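PDB 3DO8: phosphopantetheine adenylyltransferase from Archaeoglobus fulgidus, which probably catalyses the reversible transfer of an adenylyl group from ATP to 4'-phosphopantetheine, giving dephospho-CoA and pyrophosphate in coenzyme A biosynthesis. Local coordinates for residues 20-25 and 89-94; 53-58 and 70-75; 101-106 and 113-118. One frame throughout, in Å; residues are numbered along the deposited sequence.

Contact 1. Residues 20-25 and 89-94; sequences IDVAIK and YLVVSP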
ATOM      1  N   ILE A  20       9.263   3.065  -0.056  1.00 12.27           N
ATOM      2  CA  ILE A  20       9.488   4.351  -0.691  1.00 12.20           C
ATOM      3  C   ILE A  20       8.737   4.413  -2.023  1.00 11.45           C
ATOM      4  O   ILE A  20       8.121   5.456  -2.359  1.00 12.52           O
ATOM      5  CB  ILE A  20      11.016   4.627  -0.882  1.00 11.20           C
ATOM      6  CG1 ILE A  20      11.656   4.930   0.470  1.00 12.10           C
ATOM      7  CG2 ILE A  20      11.280   5.777  -1.854  1.00 12.79           C
ATOM      8  CD1 ILE A  20      13.177   4.819   0.524  1.00 12.89           C
ATOM      9  N   ASP A  21       8.766   3.315  -2.793  1.00 11.22           N
ATOM     10  CA  ASP A  21       8.088   3.299  -4.103  1.00 10.93           C
ATOM     11  C   ASP A  21       6.591   3.516  -3.896  1.00 10.42           C
ATOM     12  O   ASP A  21       5.954   4.277  -4.599  1.00 11.06           O
ATOM     13  CB  ASP A  21       8.296   1.965  -4.818  1.00 11.64           C
ATOM     14  CG  ASP A  21       7.843   2.005  -6.268  1.00 12.80           C
ATOM     15  OD1 ASP A  21       8.390   2.844  -7.026  1.00 15.25           O
ATOM     16  OD2 ASP A  21       6.942   1.186  -6.645  1.00 14.13           O
ATOM     17  N   VAL A  22       6.020   2.783  -2.958  1.00 10.55           N
ATOM     18  CA  VAL A  22       4.576   2.891  -2.700  1.00 11.13           C
ATOM     19  C   VAL A  22       4.264   4.333  -2.242  1.00 10.90           C
ATOM     20  O   VAL A  22       3.340   4.955  -2.731  1.00 11.79           O
ATOM     21  CB  VAL A  22       4.079   1.818  -1.668  1.00 11.06           C
ATOM     22  CG1 VAL A  22       2.674   2.140  -1.169  1.00 12.23           C
ATOM     23  CG2 VAL A  22       4.191   0.411  -2.256  1.00 11.82           C
ATOM     24  N   ALA A  23       5.052   4.870  -1.323  1.00 11.24           N
ATOM     25  CA  ALA A  23       4.789   6.207  -0.792  1.00 11.85           C
ATOM     26  C   ALA A  23       4.837   7.255  -1.904  1.00 11.80           C
ATOM     27  O   ALA A  23       3.994   8.142  -1.951  1.00 12.41           O
ATOM     28  CB  ALA A  23       5.761   6.567   0.322  1.00 12.84           C
ATOM     29  N   ILE A  24       5.831   7.169  -2.796  1.00 12.42           N
ATOM     30  CA  ILE A  24       5.969   8.138  -3.868  1.00 12.68           C
ATOM     31  C   ILE A  24       4.884   8.004  -4.924  1.00 12.17           C
ATOM     32  O   ILE A  24       4.399   9.010  -5.457  1.00 13.55           O
ATOM     33  CB  ILE A  24       7.390   8.111  -4.486  1.00 13.00           C
ATOM     34  CG1 ILE A  24       8.394   8.577  -3.418  1.00 13.51           C
ATOM     35  CG2 ILE A  24       7.440   8.971  -5.716  1.00 13.87           C
ATOM     36  CD1 ILE A  24       9.885   8.520  -3.800  1.00 12.90           C
ATOM     37  N   LYS A  25       4.495   6.778  -5.234  1.00 12.40           N
ATOM     38  CA  LYS A  25       3.392   6.565  -6.141  1.00 13.51           C
ATOM     39  C   LYS A  25       2.105   7.149  -5.557  1.00 13.03           C
ATOM     40  O   LYS A  25       1.301   7.745  -6.291  1.00 15.22           O
ATOM     41  CB  LYS A  25       3.283   5.084  -6.536  1.00 13.95           C
ATOM     42  CG  LYS A  25       4.396   4.693  -7.523  1.00 14.39           C
ATOM     43  CD  LYS A  25       4.513   3.223  -7.812  1.00 15.16           C
ATOM     44  CE  LYS A  25       5.541   3.005  -8.933  1.00 17.97           C
ATOM     45  NZ  LYS A  25       5.963   1.593  -9.059  1.00 19.33           N
ATOM     46  N   TYR A  89      -2.390   9.191   3.855  1.00 11.81           N
ATOM     47  CA  TYR A  89      -1.920   7.809   3.907  1.00 11.27           C
ATOM     48  C   TYR A  89      -0.683   7.758   4.817  1.00 11.40           C
ATOM     49  O   TYR A  89       0.134   8.685   4.816  1.00 10.90           O
ATOM     50  CB  TYR A  89      -1.497   7.328   2.503  1.00 11.70           C
ATOM     51  CG  TYR A  89      -2.653   7.140   1.541  1.00 12.19           C
ATOM     52  CD1 TYR A  89      -3.611   6.169   1.770  1.00 12.35           C
ATOM     53  CD2 TYR A  89      -2.783   7.938   0.406  1.00 13.35           C
ATOM     54  CE1 TYR A  89      -4.650   5.970   0.901  1.00 13.25           C
ATOM     55  CE2 TYR A  89      -3.850   7.765  -0.468  1.00 15.02           C
ATOM     56  CZ  TYR A  89      -4.778   6.764  -0.209  1.00 13.79           C
ATOM     57  OH  TYR A  89      -5.866   6.511  -1.046  1.00 15.53           O
ATOM     58  N   LEU A  90      -0.549   6.638   5.514  1.00 10.72           N
ATOM     59  CA  LEU A  90       0.625   6.310   6.300  1.00 11.33           C
ATOM     60  C   LEU A  90       1.090   4.948   5.812  1.00 10.59           C
ATOM     61  O   LEU A  90       0.361   3.947   5.942  1.00 10.36           O
ATOM     62  CB  LEU A  90       0.263   6.237   7.784  1.00 11.48           C
ATOM     63  CG  LEU A  90       1.325   5.753   8.807  1.00 13.14           C
ATOM     64  CD1 LEU A  90       2.695   6.437   8.697  1.00 16.06           C
ATOM     65  CD2 LEU A  90       0.735   5.827  10.259  1.00 14.77           C
ATOM     66  N   VAL A  91       2.262   4.930   5.196  1.00 11.25           N
ATOM     67  CA  VAL A  91       2.821   3.749   4.564  1.00 11.78           C
ATOM     68  C   VAL A  91       3.777   3.097   5.559  1.00 12.13           C
ATOM     69  O   VAL A  91       4.708   3.750   6.038  1.00 13.11           O
ATOM     70  CB  VAL A  91       3.574   4.072   3.246  1.00 11.91           C
ATOM     71  CG1 VAL A  91       4.299   2.787   2.735  1.00 14.39           C
ATOM     72  CG2 VAL A  91       2.584   4.610   2.224  1.00 13.13           C
ATOM     73  N   VAL A  92       3.515   1.821   5.853  1.00 11.12           N
ATOM     74  CA  VAL A  92       4.230   1.078   6.883  1.00 11.34           C
ATOM     75  C   VAL A  92       4.564  -0.338   6.427  1.00 12.37           C
ATOM     76  O   VAL A  92       4.056  -0.810   5.451  1.00 12.98           O
ATOM     77  CB  VAL A  92       3.412   1.023   8.213  1.00 11.68           C
ATOM     78  CG1 VAL A  92       3.285   2.426   8.760  1.00 13.42           C
ATOM     79  CG2 VAL A  92       2.076   0.375   8.020  1.00 12.28           C
ATOM     80  N   SER A  93       5.477  -0.969   7.150  1.00 14.03           N
ATOM     81  CA  SER A  93       5.867  -2.345   6.921  1.00 14.54           C
ATOM     82  C   SER A  93       5.276  -3.188   8.034  1.00 15.11           C
ATOM     83  O   SER A  93       4.652  -2.660   8.951  1.00 15.71           O
ATOM     84  CB  SER A  93       7.377  -2.452   6.966  1.00 16.06           C
ATOM     85  OG  SER A  93       7.839  -2.337   8.284  1.00 18.04           O
ATOM     86  N   PRO A  94       5.458  -4.510   7.975  1.00 15.47           N
ATOM     87  CA  PRO A  94       4.972  -5.322   9.103  1.00 16.58           C
ATOM     88  C   PRO A  94       5.596  -4.943  10.435  1.00 17.77           C
ATOM     89  O   PRO A  94       4.931  -5.073  11.468  1.00 20.38           O
ATOM     90  CB  PRO A  94       5.348  -6.758   8.685  1.00 17.45           C
ATOM     91  CG  PRO A  94       5.381  -6.694   7.169  1.00 17.30           C
ATOM     92  CD  PRO A  94       5.982  -5.339   6.863  1.00 16.19           C
TER
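In the parallel alpha/beta core of this nucleotidyltransferase, a Rossmann-like fold of the HUP clan, helix 14-27 leans on strand 89-92, and the touch comes down to V91 reaching up to V22 and A23. V91 holds CG1 anti to its own nitrogen (chi1 173°). That setting puts the other methyl, CG2, beside the nitrogen, and CG2 is the branch that meets the helix. It approaches A23 at the backbone as well as at the side chain, with CG2 of V91 4.1 Å from CA of A23 and 4.2 Å from CB of A23. The second point of touch is CG1 of V22, 4.2 Å from the same CG2 of V91; the two valine side chains meet at a slant. One methyl therefore rests against two consecutive residues of the helix. The small side chain of A23 permits a close approach there, with CA of A23 6.2 Å from CA of V91. All three residues are buried and the contact is purely apolar.

The polar work is done on another side of the helix. K25 NZ gives a salt bridge of 2.6 Å to D21 OD2 one turn back, coming in at the syn lone pair of that oxygen. D21 OD2 also accepts the hydroxyl of Y89 from the second subunit, and D21 OD1 bonds to Y66 OH, so this carboxylate probably stays ionised and is well fixed in rotation.

Around the valine contact, A23 and V91 both lie on V3 of the adjoining strand 3-7. I20 and I24 turn to V62 and Y66 of helix 51-66, while on V91's own strand V92 packs on I117 of strand 116-121.

Contact 2. Residues 53-58 and 70-75; sequences IRAENV and PEIVKI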
ATOM      1  N   ILE A  53      23.922  10.845   7.979  1.00 13.52           N
ATOM      2  CA  ILE A  53      24.349   9.918   6.928  1.00 13.10           C
ATOM      3  C   ILE A  53      23.145   9.109   6.423  1.00 12.98           C
ATOM      4  O   ILE A  53      22.959   8.946   5.218  1.00 12.86           O
ATOM      5  CB  ILE A  53      25.459   8.976   7.443  1.00 14.32           C
ATOM      6  CG1 ILE A  53      26.727   9.775   7.751  1.00 13.09           C
ATOM      7  CG2 ILE A  53      25.727   7.833   6.469  1.00 13.71           C
ATOM      8  CD1 ILE A  53      27.364  10.452   6.585  1.00 16.75           C
ATOM      9  N   ARG A  54      22.316   8.622   7.343  1.00 11.96           N
ATOM     10  CA  ARG A  54      21.097   7.885   6.973  1.00 13.00           C
ATOM     11  C   ARG A  54      20.132   8.759   6.146  1.00 12.32           C
ATOM     12  O   ARG A  54      19.608   8.327   5.117  1.00 13.11           O
ATOM     13  CB  ARG A  54      20.423   7.287   8.216  1.00 12.76           C
ATOM     14  CG  ARG A  54      21.301   6.222   8.868  1.00 14.19           C
ATOM     15  CD  ARG A  54      20.686   5.600  10.108  1.00 14.34           C
ATOM     16  NE  ARG A  54      20.706   6.479  11.262  1.00 14.76           N
ATOM     17  CZ  ARG A  54      19.653   7.059  11.817  1.00 15.21           C
ATOM     18  NH1 ARG A  54      18.431   6.912  11.320  1.00 15.32           N
ATOM     19  NH2 ARG A  54      19.855   7.814  12.893  1.00 14.70           N
ATOM     20  N   ALA A  55      19.915   9.984   6.591  1.00 12.64           N
ATOM     21  CA  ALA A  55      19.079  10.937   5.846  1.00 12.66           C
ATOM     22  C   ALA A  55      19.640  11.180   4.445  1.00 13.07           C
ATOM     23  O   ALA A  55      18.893  11.158   3.473  1.00 12.99           O
ATOM     24  CB  ALA A  55      18.919  12.261   6.618  1.00 12.53           C
ATOM     25  N   GLU A  56      20.952  11.389   4.328  1.00 13.42           N
ATOM     26  CA  GLU A  56      21.557  11.607   3.001  1.00 14.14           C
ATOM     27  C   GLU A  56      21.467  10.377   2.117  1.00 13.71           C
ATOM     28  O   GLU A  56      21.236  10.476   0.910  1.00 13.72           O
ATOM     29  CB  GLU A  56      23.016  12.090   3.122  1.00 16.10           C
ATOM     30  CG  GLU A  56      23.164  13.536   3.546  1.00 22.93           C
ATOM     31  CD  GLU A  56      22.449  14.527   2.598  1.00 26.82           C
ATOM     32  OE1 GLU A  56      22.564  14.388   1.342  1.00 30.93           O
ATOM     33  OE2 GLU A  56      21.771  15.436   3.116  1.00 33.09           O
ATOM     34  N   ASN A  57      21.608   9.200   2.718  1.00 12.65           N
ATOM     35  CA  ASN A  57      21.445   7.965   1.956  1.00 12.31           C
ATOM     36  C   ASN A  57      20.059   7.866   1.343  1.00 11.13           C
ATOM     37  O   ASN A  57      19.902   7.493   0.175  1.00 12.57           O
ATOM     38  CB  ASN A  57      21.753   6.734   2.799  1.00 12.47           C
ATOM     39  CG  ASN A  57      23.245   6.612   3.132  1.00 13.75           C
ATOM     40  OD1 ASN A  57      24.100   7.267   2.494  1.00 15.72           O
ATOM     41  ND2 ASN A  57      23.573   5.777   4.151  1.00 13.88           N
ATOM     42  N   VAL A  58      19.043   8.228   2.125  1.00 11.74           N
ATOM     43  CA  VAL A  58      17.659   8.198   1.623  1.00 11.83           C
ATOM     44  C   VAL A  58      17.485   9.256   0.528  1.00 12.12           C
ATOM     45  O   VAL A  58      16.947   8.981  -0.542  1.00 11.96           O
ATOM     46  CB  VAL A  58      16.645   8.431   2.732  1.00 11.58           C
ATOM     47  CG1 VAL A  58      15.205   8.593   2.147  1.00 12.05           C
ATOM     48  CG2 VAL A  58      16.694   7.266   3.746  1.00 11.65           C
ATOM     49  N   PRO A  70      13.536  14.405  -1.474  1.00 16.76           N
ATOM     50  CA  PRO A  70      12.368  14.345  -0.597  1.00 16.70           C
ATOM     51  C   PRO A  70      12.558  15.181   0.663  1.00 17.28           C
ATOM     52  O   PRO A  70      13.685  15.354   1.115  1.00 17.29           O
ATOM     53  CB  PRO A  70      12.297  12.858  -0.201  1.00 16.88           C
ATOM     54  CG  PRO A  70      13.705  12.418  -0.248  1.00 16.50           C
ATOM     55  CD  PRO A  70      14.371  13.195  -1.371  1.00 17.16           C
ATOM     56  N   GLU A  71      11.448  15.647   1.226  1.00 17.75           N
ATOM     57  CA  GLU A  71      11.455  16.260   2.544  1.00 18.43           C
ATOM     58  C   GLU A  71      11.783  15.175   3.582  1.00 17.06           C
ATOM     59  O   GLU A  71      11.038  14.185   3.699  1.00 17.40           O
ATOM     60  CB  GLU A  71      10.086  16.895   2.897  1.00 18.79           C
ATOM     61  CG  GLU A  71      10.047  17.503   4.330  1.00 20.45           C
ATOM     62  CD  GLU A  71       8.690  18.008   4.817  1.00 23.94           C
ATOM     63  OE1 GLU A  71       7.616  17.526   4.353  1.00 30.68           O
ATOM     64  OE2 GLU A  71       8.725  18.894   5.726  1.00 30.11           O
ATOM     65  N   ILE A  72      12.843  15.407   4.357  1.00 17.07           N
ATOM     66  CA  ILE A  72      13.229  14.560   5.487  1.00 16.89           C
ATOM     67  C   ILE A  72      12.954  15.303   6.786  1.00 17.09           C
ATOM     68  O   ILE A  72      13.373  16.461   6.963  1.00 17.97           O
ATOM     69  CB  ILE A  72      14.771  14.207   5.527  1.00 17.10           C
ATOM     70  CG1 ILE A  72      15.218  13.488   4.258  1.00 18.57           C
ATOM     71  CG2 ILE A  72      15.131  13.356   6.765  1.00 17.34           C
ATOM     72  CD1 ILE A  72      14.497  12.321   3.970  1.00 18.29           C
ATOM     73  N   VAL A  73      12.331  14.619   7.712  1.00 16.13           N
ATOM     74  CA  VAL A  73      12.147  15.172   9.052  1.00 17.66           C
ATOM     75  C   VAL A  73      12.748  14.194  10.063  1.00 16.58           C
ATOM     76  O   VAL A  73      12.640  12.973   9.900  1.00 16.35           O
ATOM     77  CB  VAL A  73      10.655  15.462   9.320  1.00 18.63           C
ATOM     78  CG1 VAL A  73      10.082  16.427   8.259  1.00 22.38           C
ATOM     79  CG2 VAL A  73       9.877  14.217   9.312  1.00 19.90           C
ATOM     80  N   LYS A  74      13.462  14.704  11.061  1.00 16.47           N
ATOM     81  CA  LYS A  74      13.964  13.845  12.119  1.00 16.56           C
ATOM     82  C   LYS A  74      12.816  13.419  13.016  1.00 16.03           C
ATOM     83  O   LYS A  74      12.026  14.270  13.498  1.00 16.09           O
ATOM     84  CB  LYS A  74      15.028  14.564  12.959  1.00 16.48           C
ATOM     85  CG  LYS A  74      15.696  13.703  13.971  1.00 16.70           C
ATOM     86  CD  LYS A  74      16.689  14.495  14.832  1.00 18.90           C
ATOM     87  CE  LYS A  74      17.908  14.971  14.055  1.00 19.91           C
ATOM     88  NZ  LYS A  74      18.950  15.667  14.923  1.00 21.89           N
ATOM     89  N   ILE A  75      12.730  12.115  13.241  1.00 15.14           N
ATOM     90  CA  ILE A  75      11.766  11.527  14.182  1.00 15.73           C
ATOM     91  C   ILE A  75      12.443  11.475  15.556  1.00 15.81           C
ATOM     92  O   ILE A  75      13.483  10.848  15.715  1.00 15.11           O
ATOM     93  CB  ILE A  75      11.339  10.106  13.737  1.00 15.47           C
ATOM     94  CG1 ILE A  75      10.620  10.121  12.391  1.00 16.98           C
ATOM     95  CG2 ILE A  75      10.416   9.466  14.763  1.00 16.63           C
ATOM     96  CD1 ILE A  75      10.461   8.721  11.746  1.00 17.89           C
TER
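I72 meets helix 51-66 with two separate arms, one for A55 and one for V58. Its chi1 of -59° sends CG2 anti to the backbone nitrogen, and this methyl ends 3.9 Å from CB of A55. The other branch starts beside the nitrogen and folds a second time at chi2 (-56°), so that CD1 is turned back rather than stretched out; it stops 4.2 Å from CG1 of V58. V58 answers with CG1 anti to its own nitrogen (chi1 172°). A55 and V58 are three residues apart and share one face of the helix, which is why a single branched side chain can touch both. Where A55 has just its CB to offer, the backbones come closest, with CA of A55 6.9 Å from CA of I72; near V58 they diverge, and CA of V58 lies 8.4 Å from CA of P70. No hydrogen bond joins the two segments.

Strand 71-75 is an outermost strand of the sheet within the chain and pairs with 31-36. I72 also packs on V35 and V58 on I33 of that strand, so helix 51-66 spans both, while P70 reaches V62 farther along the helix.

Contact 3. Residues 101-106 and 113-118; sequences LKINQK and RKITIV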
ATOM      1  N   LEU A 101      -1.368   1.448  13.932  1.00 12.49           N
ATOM      2  CA  LEU A 101      -2.660   1.305  14.601  1.00 12.91           C
ATOM      3  C   LEU A 101      -2.723   2.186  15.852  1.00 12.58           C
ATOM      4  O   LEU A 101      -3.741   2.817  16.118  1.00 13.21           O
ATOM      5  CB  LEU A 101      -2.933  -0.138  14.977  1.00 13.70           C
ATOM      6  CG  LEU A 101      -3.054  -1.093  13.769  1.00 14.39           C
ATOM      7  CD1 LEU A 101      -3.116  -2.534  14.314  1.00 17.21           C
ATOM      8  CD2 LEU A 101      -4.237  -0.753  12.865  1.00 15.43           C
ATOM      9  N   LYS A 102      -1.621   2.239  16.579  1.00 12.71           N
ATOM     10  CA  LYS A 102      -1.506   3.091  17.789  1.00 13.30           C
ATOM     11  C   LYS A 102      -1.658   4.591  17.446  1.00 12.90           C
ATOM     12  O   LYS A 102      -2.336   5.361  18.168  1.00 12.75           O
ATOM     13  CB  LYS A 102      -0.191   2.814  18.535  1.00 14.96           C
ATOM     14  CG  LYS A 102       0.037   3.627  19.784  1.00 16.12           C
ATOM     15  CD  LYS A 102      -0.918   3.254  20.857  1.00 20.18           C
ATOM     16  CE  LYS A 102      -0.385   3.644  22.232  1.00 20.75           C
ATOM     17  NZ  LYS A 102      -1.305   3.153  23.285  1.00 23.62           N
ATOM     18  N   ILE A 103      -1.003   4.987  16.368  1.00 11.64           N
ATOM     19  CA  ILE A 103      -1.131   6.350  15.839  1.00 11.86           C
ATOM     20  C   ILE A 103      -2.622   6.719  15.632  1.00 11.89           C
ATOM     21  O   ILE A 103      -3.078   7.761  16.093  1.00 11.81           O
ATOM     22  CB  ILE A 103      -0.286   6.560  14.576  1.00 11.04           C
ATOM     23  CG1 ILE A 103       1.226   6.624  14.930  1.00 11.84           C
ATOM     24  CG2 ILE A 103      -0.736   7.811  13.829  1.00 12.00           C
ATOM     25  CD1 ILE A 103       2.214   6.384  13.768  1.00 11.87           C
ATOM     26  N   ASN A 104      -3.387   5.851  14.965  1.00 11.29           N
ATOM     27  CA  ASN A 104      -4.796   6.155  14.722  1.00 12.57           C
ATOM     28  C   ASN A 104      -5.607   6.149  16.019  1.00 12.86           C
ATOM     29  O   ASN A 104      -6.511   6.960  16.180  1.00 13.08           O
ATOM     30  CB  ASN A 104      -5.421   5.214  13.689  1.00 13.28           C
ATOM     31  CG  ASN A 104      -5.237   5.721  12.279  1.00 11.78           C
ATOM     32  OD1 ASN A 104      -4.966   6.939  12.083  1.00 13.35           O
ATOM     33  ND2 ASN A 104      -5.418   4.850  11.294  1.00 12.46           N
ATOM     34  N   GLN A 105      -5.241   5.277  16.964  1.00 13.24           N
ATOM     35  CA  GLN A 105      -5.954   5.227  18.260  1.00 14.94           C
ATOM     36  C   GLN A 105      -5.788   6.552  18.978  1.00 14.48           C
ATOM     37  O   GLN A 105      -6.779   7.156  19.455  1.00 14.27           O
ATOM     38  CB  GLN A 105      -5.450   4.083  19.128  1.00 15.54           C
ATOM     39  CG  GLN A 105      -5.909   2.753  18.640  1.00 19.27           C
ATOM     40  CD  GLN A 105      -5.198   1.586  19.284  1.00 21.05           C
ATOM     41  OE1 GLN A 105      -4.328   1.756  20.148  1.00 27.77           O
ATOM     42  NE2 GLN A 105      -5.568   0.379  18.863  1.00 31.26           N
ATOM     43  N   LYS A 106      -4.541   7.043  18.989  1.00 14.13           N
ATOM     44  CA  LYS A 106      -4.254   8.324  19.645  1.00 13.78           C
ATOM     45  C   LYS A 106      -4.859   9.505  18.899  1.00 13.10           C
ATOM     46  O   LYS A 106      -5.319  10.465  19.519  1.00 11.97           O
ATOM     47  CB  LYS A 106      -2.759   8.547  19.851  1.00 14.19           C
ATOM     48  CG  LYS A 106      -2.167   7.649  20.875  1.00 18.32           C
ATOM     49  CD  LYS A 106      -2.605   8.102  22.249  1.00 21.04           C
ATOM     50  CE  LYS A 106      -2.245   7.136  23.281  1.00 24.98           C
ATOM     51  NZ  LYS A 106      -2.887   7.582  24.551  1.00 26.40           N
ATOM     52  N   ARG A 113      -8.727  13.324  12.626  1.00 16.05           N
ATOM     53  CA  ARG A 113      -9.237  12.285  11.727  1.00 18.05           C
ATOM     54  C   ARG A 113      -8.203  11.190  11.533  1.00 15.90           C
ATOM     55  O   ARG A 113      -7.035  11.454  11.465  1.00 14.60           O
ATOM     56  CB  ARG A 113      -9.598  12.834  10.376  1.00 18.52           C
ATOM     57  CG  ARG A 113      -8.493  13.485   9.633  1.00 24.08           C
ATOM     58  CD  ARG A 113      -8.868  13.561   8.154  1.00 27.52           C
ATOM     59  NE  ARG A 113      -8.072  14.552   7.433  1.00 31.99           N
ATOM     60  CZ  ARG A 113      -8.230  15.873   7.547  1.00 34.87           C
ATOM     61  NH1 ARG A 113      -9.120  16.383   8.385  1.00 35.19           N
ATOM     62  NH2 ARG A 113      -7.466  16.690   6.839  1.00 36.68           N
ATOM     63  N   LYS A 114      -8.668   9.974  11.385  1.00 15.91           N
ATOM     64  CA  LYS A 114      -7.776   8.861  11.180  1.00 16.73           C
ATOM     65  C   LYS A 114      -7.064   9.007   9.821  1.00 15.85           C
ATOM     66  O   LYS A 114      -7.539   9.682   8.890  1.00 16.72           O
ATOM     67  CB  LYS A 114      -8.528   7.537  11.338  1.00 18.98           C
ATOM     68  CG  LYS A 114      -8.781   7.181  12.832  1.00 20.81           C
ATOM     69  CD  LYS A 114      -9.560   5.880  12.992  1.00 22.74           C
ATOM     70  CE  LYS A 114      -9.732   5.478  14.408  1.00 27.34           C
ATOM     71  NZ  LYS A 114      -8.428   5.450  15.176  1.00 35.08           N
ATOM     72  N   ILE A 115      -5.887   8.414   9.754  1.00 13.60           N
ATOM     73  CA  ILE A 115      -5.099   8.298   8.515  1.00 12.90           C
ATOM     74  C   ILE A 115      -5.331   6.906   7.917  1.00 12.54           C
ATOM     75  O   ILE A 115      -5.420   5.925   8.651  1.00 13.46           O
ATOM     76  CB  ILE A 115      -3.576   8.462   8.830  1.00 12.66           C
ATOM     77  CG1 ILE A 115      -3.265   9.765   9.621  1.00 13.12           C
ATOM     78  CG2 ILE A 115      -2.733   8.377   7.548  1.00 14.45           C
ATOM     79  CD1 ILE A 115      -1.897   9.786  10.194  1.00 14.24           C
ATOM     80  N   THR A 116      -5.410   6.811   6.593  1.00 11.56           N
ATOM     81  CA  THR A 116      -5.507   5.485   5.955  1.00 11.56           C
ATOM     82  C   THR A 116      -4.145   4.780   6.007  1.00 11.81           C
ATOM     83  O   THR A 116      -3.183   5.272   5.431  1.00 11.11           O
ATOM     84  CB  THR A 116      -6.020   5.576   4.513  1.00 11.18           C
ATOM     85  OG1 THR A 116      -7.345   6.119   4.542  1.00 13.86           O
ATOM     86  CG2 THR A 116      -6.087   4.187   3.881  1.00 13.88           C
ATOM     87  N   ILE A 117      -4.097   3.630   6.672  1.00 11.30           N
ATOM     88  CA  ILE A 117      -2.875   2.858   6.787  1.00 11.61           C
ATOM     89  C   ILE A 117      -2.727   1.962   5.573  1.00 11.11           C
ATOM     90  O   ILE A 117      -3.667   1.195   5.194  1.00 11.60           O
ATOM     91  CB  ILE A 117      -2.832   2.020   8.081  1.00 10.94           C
ATOM     92  CG1 ILE A 117      -2.947   2.941   9.316  1.00 12.97           C
ATOM     93  CG2 ILE A 117      -1.569   1.163   8.161  1.00 12.41           C
ATOM     94  CD1 ILE A 117      -3.156   2.217  10.641  1.00 14.48           C
ATOM     95  N   VAL A 118      -1.528   2.043   4.998  1.00 10.62           N
ATOM     96  CA  VAL A 118      -1.138   1.247   3.834  1.00 10.94           C
ATOM     97  C   VAL A 118       0.040   0.370   4.255  1.00 11.43           C
ATOM     98  O   VAL A 118       1.148   0.856   4.440  1.00 10.90           O
ATOM     99  CB  VAL A 118      -0.788   2.152   2.613  1.00 10.92           C
ATOM    100  CG1 VAL A 118      -0.344   1.273   1.412  1.00 13.15           C
ATOM    101  CG2 VAL A 118      -1.969   3.096   2.317  1.00 11.48           C
TER
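Two torsions set up the polar part of this contact: chi1 of N104 (-88°) swings its amide off the helix toward the chain at I115, and chi4 of K114 (-52°) bends the end of an otherwise extended lysine back onto the helix. The amide then lies against the backbone of I115 and uses both its ends. I115 N donates to OD1 of N104 at 2.9 Å, tilted somewhat from the carbonyl plane, and ND2 of N104 donates to I115 O, also at 2.9 Å and nearly straight, within the planes of both groups. K114 runs alongside the same amide, its CG 3.9 Å from CG of N104, before NZ turns to N104 O at 2.6 Å. There the ammonium sits above the carbonyl, 84° out of its plane, and so does not use a lone pair.

Apolar contacts flank the amide. The end of I117 comes up beside it, CD1 3.5 Å from ND2 of N104, and the same methyl touches CD2 of L101 at 3.9 Å, those two side chains crossing at about a right angle. CG2 of I103 meets CD1 of I115 at 4.3 Å. The contact thus ties the helix of the beta-alpha-beta unit 89-92, 97-110, 116-121 to the approach and start of its second strand, where I117 also makes backbone hydrogen bonds to the second subunit.

A leucine at N104 would probably leave both backbone groups of I115 without these mates.

The chemistry implies a fixed amide: buried, and if flipped, set oxygen against I115 O and NH2 against I115 N-H. The lysine's short approach marks close electrostatic contact more than a well-directed hydrogen bond; K114 NZ also has a weak, long ion pair with E108.

How the contacts relate
All three contacts fasten helices to one parallel sheet of strand order 71-75, 31-36, 3-7, 89-92, 116-121. Contact 2 lies at one end and contact 3 at the other, their centres 23 Å apart on opposite sides of the chain's centre; contact 1 sits between, about 15 Å and 14 Å from them. Along the chain, contact 2 falls wholly between the two segments of contact 1, and contact 3 follows both. Contacts 1 and 3 touch through neighbouring strands: L90 O lies 2.8 Å from V118 N, a probable hydrogen bond. Both also reach the second subunit, whereas contact 2 does not, consistent with a dimer interface around strands 89-92 and 116-121, with helix 14-27 joining in.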